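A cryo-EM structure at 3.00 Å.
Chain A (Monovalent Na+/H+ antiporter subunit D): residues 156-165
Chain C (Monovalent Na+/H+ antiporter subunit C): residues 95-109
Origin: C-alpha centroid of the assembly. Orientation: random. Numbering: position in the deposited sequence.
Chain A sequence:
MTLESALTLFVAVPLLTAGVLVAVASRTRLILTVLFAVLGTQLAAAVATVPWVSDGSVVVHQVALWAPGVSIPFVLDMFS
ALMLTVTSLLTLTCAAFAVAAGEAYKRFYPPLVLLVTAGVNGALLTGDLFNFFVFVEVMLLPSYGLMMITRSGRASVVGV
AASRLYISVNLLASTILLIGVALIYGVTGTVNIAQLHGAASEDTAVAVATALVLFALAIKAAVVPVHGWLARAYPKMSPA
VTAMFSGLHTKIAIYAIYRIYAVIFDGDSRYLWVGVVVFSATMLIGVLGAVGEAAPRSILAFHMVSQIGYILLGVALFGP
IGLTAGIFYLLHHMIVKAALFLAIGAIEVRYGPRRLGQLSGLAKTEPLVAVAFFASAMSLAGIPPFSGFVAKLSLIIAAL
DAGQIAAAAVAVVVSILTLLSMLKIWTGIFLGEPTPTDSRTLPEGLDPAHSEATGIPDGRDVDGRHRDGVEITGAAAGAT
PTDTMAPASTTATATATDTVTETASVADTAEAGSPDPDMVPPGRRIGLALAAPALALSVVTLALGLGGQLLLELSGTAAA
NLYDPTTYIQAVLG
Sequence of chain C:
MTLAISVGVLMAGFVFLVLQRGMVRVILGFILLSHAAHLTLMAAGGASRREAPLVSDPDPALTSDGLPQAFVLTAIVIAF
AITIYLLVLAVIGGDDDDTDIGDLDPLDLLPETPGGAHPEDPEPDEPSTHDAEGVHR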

# COMPACT_ATOMS: atom_id res chain seq x y z
N SER A 156 8.82 3.14 17.31
CA SER A 156 9.19 1.88 17.93
C SER A 156 10.02 1.04 16.97
O SER A 156 10.20 1.37 15.80
CB SER A 156 7.95 1.13 18.38
OG SER A 156 7.14 0.77 17.27
N VAL A 157 10.51 -0.09 17.48
CA VAL A 157 11.20 -1.05 16.63
C VAL A 157 10.24 -1.63 15.60
O VAL A 157 10.62 -1.90 14.46
CB VAL A 157 11.84 -2.15 17.49
CG1 VAL A 157 12.55 -3.17 16.61
CG2 VAL A 157 12.81 -1.54 18.48
N VAL A 158 8.97 -1.82 15.98
CA VAL A 158 7.98 -2.33 15.05
C VAL A 158 7.68 -1.30 13.97
O VAL A 158 7.59 -1.62 12.78
CB VAL A 158 6.71 -2.75 15.80
CG1 VAL A 158 5.67 -3.27 14.84
CG2 VAL A 158 7.04 -3.79 16.85
N GLY A 159 7.50 -0.04 14.37
CA GLY A 159 7.24 1.03 13.43
C GLY A 159 8.39 1.35 12.51
O GLY A 159 8.21 2.11 11.56
N VAL A 160 9.58 0.81 12.78
CA VAL A 160 10.73 1.04 11.92
C VAL A 160 10.98 -0.20 11.09
O VAL A 160 11.48 -0.12 9.96
CB VAL A 160 11.97 1.44 12.74
CG1 VAL A 160 13.19 1.56 11.86
CG2 VAL A 160 11.72 2.74 13.48
N ALA A 161 10.60 -1.37 11.61
CA ALA A 161 10.67 -2.58 10.80
C ALA A 161 9.62 -2.55 9.69
O ALA A 161 9.88 -2.97 8.56
CB ALA A 161 10.49 -3.82 11.67
N ALA A 162 8.42 -2.05 10.01
CA ALA A 162 7.41 -1.85 8.98
C ALA A 162 7.89 -0.88 7.92
O ALA A 162 7.65 -1.08 6.72
CB ALA A 162 6.11 -1.36 9.60
N SER A 163 8.59 0.18 8.33
CA SER A 163 9.12 1.14 7.37
C SER A 163 10.21 0.51 6.51
O SER A 163 10.28 0.77 5.31
CB SER A 163 9.64 2.38 8.09
OG SER A 163 10.27 3.27 7.19
N ARG A 164 11.08 -0.30 7.12
CA ARG A 164 12.08 -1.03 6.36
C ARG A 164 11.42 -1.89 5.29
O ARG A 164 11.81 -1.85 4.12
CB ARG A 164 12.92 -1.91 7.28
CG ARG A 164 13.96 -1.18 8.10
CD ARG A 164 14.74 -2.17 8.95
NE ARG A 164 15.55 -1.51 9.97
CZ ARG A 164 16.26 -2.16 10.88
NH1 ARG A 164 16.24 -3.49 10.91
NH2 ARG A 164 16.97 -1.49 11.78
N LEU A 165 10.41 -2.66 5.68
CA LEU A 165 9.73 -3.53 4.72
C LEU A 165 9.06 -2.72 3.62
O LEU A 165 9.15 -3.07 2.43
CB LEU A 165 8.70 -4.39 5.45
CG LEU A 165 7.71 -5.15 4.56
CD1 LEU A 165 8.45 -6.13 3.69
CD2 LEU A 165 6.68 -5.86 5.42
N ASP C 95 19.14 -3.05 18.43
CA ASP C 95 20.53 -2.77 18.77
C ASP C 95 21.49 -3.25 17.70
O ASP C 95 22.71 -3.09 17.86
CB ASP C 95 20.89 -3.41 20.12
CG ASP C 95 20.30 -4.79 20.27
OD1 ASP C 95 19.58 -5.23 19.35
OD2 ASP C 95 20.56 -5.44 21.31
N ASP C 96 20.99 -3.83 16.62
CA ASP C 96 21.79 -4.24 15.48
C ASP C 96 21.03 -3.88 14.21
O ASP C 96 20.03 -3.17 14.25
CB ASP C 96 22.11 -5.74 15.55
CG ASP C 96 23.10 -6.07 16.65
OD1 ASP C 96 23.74 -5.13 17.17
OD2 ASP C 96 23.22 -7.26 17.00
N ASP C 97 21.51 -4.38 13.08
CA ASP C 97 20.79 -4.27 11.82
C ASP C 97 20.20 -5.60 11.39
O ASP C 97 19.78 -5.74 10.23
CB ASP C 97 21.71 -3.71 10.73
CG ASP C 97 22.90 -4.59 10.46
OD1 ASP C 97 23.07 -5.60 11.18
OD2 ASP C 97 23.68 -4.28 9.54
N ASP C 98 20.15 -6.57 12.29
CA ASP C 98 19.61 -7.89 11.98
C ASP C 98 18.18 -7.77 11.46
O ASP C 98 17.39 -6.97 11.95
CB ASP C 98 19.66 -8.78 13.21
CG ASP C 98 19.29 -10.22 12.91
OD1 ASP C 98 19.05 -10.55 11.73
OD2 ASP C 98 19.23 -11.03 13.86
N THR C 99 17.86 -8.59 10.45
CA THR C 99 16.55 -8.54 9.83
C THR C 99 15.71 -9.79 10.05
O THR C 99 14.51 -9.75 9.78
CB THR C 99 16.69 -8.30 8.32
OG1 THR C 99 15.40 -8.05 7.75
CG2 THR C 99 17.30 -9.51 7.63
N ASP C 100 16.30 -10.88 10.55
CA ASP C 100 15.50 -12.07 10.81
C ASP C 100 14.62 -11.88 12.03
O ASP C 100 14.98 -12.27 13.15
CB ASP C 100 16.38 -13.31 10.98
CG ASP C 100 16.94 -13.80 9.67
OD1 ASP C 100 16.31 -13.57 8.62
OD2 ASP C 100 18.03 -14.42 9.68
N ILE C 101 13.45 -11.28 11.82
CA ILE C 101 12.45 -11.11 12.85
C ILE C 101 11.20 -11.88 12.43
O ILE C 101 10.94 -12.06 11.24
CB ILE C 101 12.12 -9.62 13.09
CG1 ILE C 101 11.75 -8.95 11.76
CG2 ILE C 101 13.30 -8.92 13.74
CD1 ILE C 101 11.87 -7.44 11.78
N GLY C 102 10.45 -12.34 13.42
CA GLY C 102 9.24 -13.08 13.13
C GLY C 102 8.02 -12.19 13.10
O GLY C 102 8.09 -11.06 12.62
N ASP C 103 6.90 -12.69 13.61
CA ASP C 103 5.69 -11.87 13.71
C ASP C 103 5.92 -10.79 14.75
O ASP C 103 6.02 -11.08 15.95
CB ASP C 103 4.49 -12.75 14.07
CG ASP C 103 3.19 -11.98 14.03
OD1 ASP C 103 3.16 -10.90 13.41
OD2 ASP C 103 2.20 -12.46 14.62
N LEU C 104 6.00 -9.54 14.31
CA LEU C 104 6.38 -8.43 15.17
C LEU C 104 5.18 -7.61 15.63
O LEU C 104 5.37 -6.57 16.27
CB LEU C 104 7.38 -7.52 14.45
CG LEU C 104 8.48 -6.90 15.30
CD1 LEU C 104 9.19 -7.97 16.11
CD2 LEU C 104 9.47 -6.14 14.43
N ASP C 105 3.96 -8.05 15.33
CA ASP C 105 2.77 -7.32 15.75
C ASP C 105 2.50 -7.38 17.26
O ASP C 105 1.87 -6.46 17.79
CB ASP C 105 1.55 -7.76 14.93
CG ASP C 105 0.98 -9.12 15.34
OD1 ASP C 105 0.73 -9.38 16.53
OD2 ASP C 105 0.76 -9.95 14.43
N PRO C 106 2.92 -8.43 18.00
CA PRO C 106 2.68 -8.38 19.46
C PRO C 106 3.36 -7.21 20.15
O PRO C 106 2.86 -6.74 21.17
CB PRO C 106 3.24 -9.72 19.95
CG PRO C 106 3.14 -10.61 18.79
CD PRO C 106 3.48 -9.74 17.62
N LEU C 107 4.48 -6.73 19.61
CA LEU C 107 5.23 -5.65 20.25
C LEU C 107 4.67 -4.27 19.95
O LEU C 107 5.23 -3.28 20.44
CB LEU C 107 6.70 -5.72 19.84
CG LEU C 107 7.39 -7.06 20.09
CD1 LEU C 107 8.87 -6.97 19.75
CD2 LEU C 107 7.19 -7.51 21.53
N ASP C 108 3.60 -4.15 19.16
CA ASP C 108 2.98 -2.86 18.91
C ASP C 108 1.57 -2.75 19.46
O ASP C 108 1.00 -1.66 19.42
CB ASP C 108 2.96 -2.55 17.40
CG ASP C 108 2.08 -3.51 16.62
OD1 ASP C 108 1.36 -4.31 17.25
OD2 ASP C 108 2.13 -3.48 15.37
N LEU C 109 1.00 -3.84 19.95
CA LEU C 109 -0.28 -3.79 20.63
C LEU C 109 -0.07 -3.62 22.13
O LEU C 109 1.04 -3.78 22.66
CB LEU C 109 -1.10 -5.04 20.34
CG LEU C 109 -1.37 -5.35 18.87
CD1 LEU C 109 -1.88 -6.77 18.71
CD2 LEU C 109 -2.35 -4.35 18.29

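The contact between these stretches of subunits D and C is a small, mainly apolar packing of one helical face against an irregular chain, with an arginine reaching toward backbone carbonyls at one end and no hydrogen bond crossing between the two.

The chain A stretch is the opening of a helix. Ser156(A) sits at the N-cap position, where its OG accepts a hydrogen bond from Gly159(A) N at 3.0 Å. Serine suits this place because its short side chain can fold back to satisfy an amide that has no preceding turn to bond with. The helical ladder then takes over: Ala161(A) N donates to Val157(A) O and Ala162(A) N to Val158(A) O, each across 2.9 Å. Chain C forms no regular helix or strand here, so the contact has no strand-like pairing. The backbones come nearest at Val158(A) and Leu104(C), whose CA atoms are 6.3 Å apart, and stand wider at Ala161(A) and Thr99(C), with 8.4 Å between CA atoms.

Val158(A), Ala161(A) and Arg164(A) all direct their CA-to-CB bonds toward chain C. Their spacing of three residues, a little less than one helical turn, places them along the same side of the helix. Val158(A) has the largest area covered by the other stretch. Its CG2 lies 3.8 Å from Leu104(C) CG and 3.6 Å from Leu107(C) CB, ordinary van der Waals separations for aliphatic groups. The same CG2 is 3.3 Å from Leu104(C) O, so the methyl packs against the main chain as well as the side chain. Its other methyl, CG1, comes within 3.6 Å of Asp108(C) OD2; with no proton to donate to the carboxylate, this is packing rather than bonding.

One turn farther along, the small Ala161(A) allows two larger side chains to approach the helix. Its CB is 3.7 Å from Leu104(C) CD2 and 3.9 Å from Ile101(C) CD1. Leu104(C) thus bridges the two helical positions, and its branched, flexible side chain is well suited to touching both.

At the far end of the contact, Arg164(A) replaces apolar packing with a polar approach. Beyond a chi1 of -76°, its side chain is extended, carrying the guanidinium to the backbone of the aspartate-rich segment. Arg164(A) NH1 is 3.8 Å from Asp98(C) O, and Arg164(A) NH2 is 4.3 Å from Asp96(C) O; both oxygens lie at the edge of the guanidinium, near its plane. These distances are too long for hydrogen bonds, but the positive group still sits near the negative ends of carbonyl dipoles. The neighbouring carboxylates do not close on it: no side-chain atom of Asp96(C), Asp97(C) or Asp98(C) comes within 5 Å of the chain A stretch, and the CA-to-CB bonds of Asp96(C) and Asp98(C) point away from it. Asp98(C) instead helps shape its own chain, with OD1 accepting from Asp100(C) N at 3.0 Å.

Together the stretches bury 355 Å², a modest area in which apolar contacts are the main direct ones.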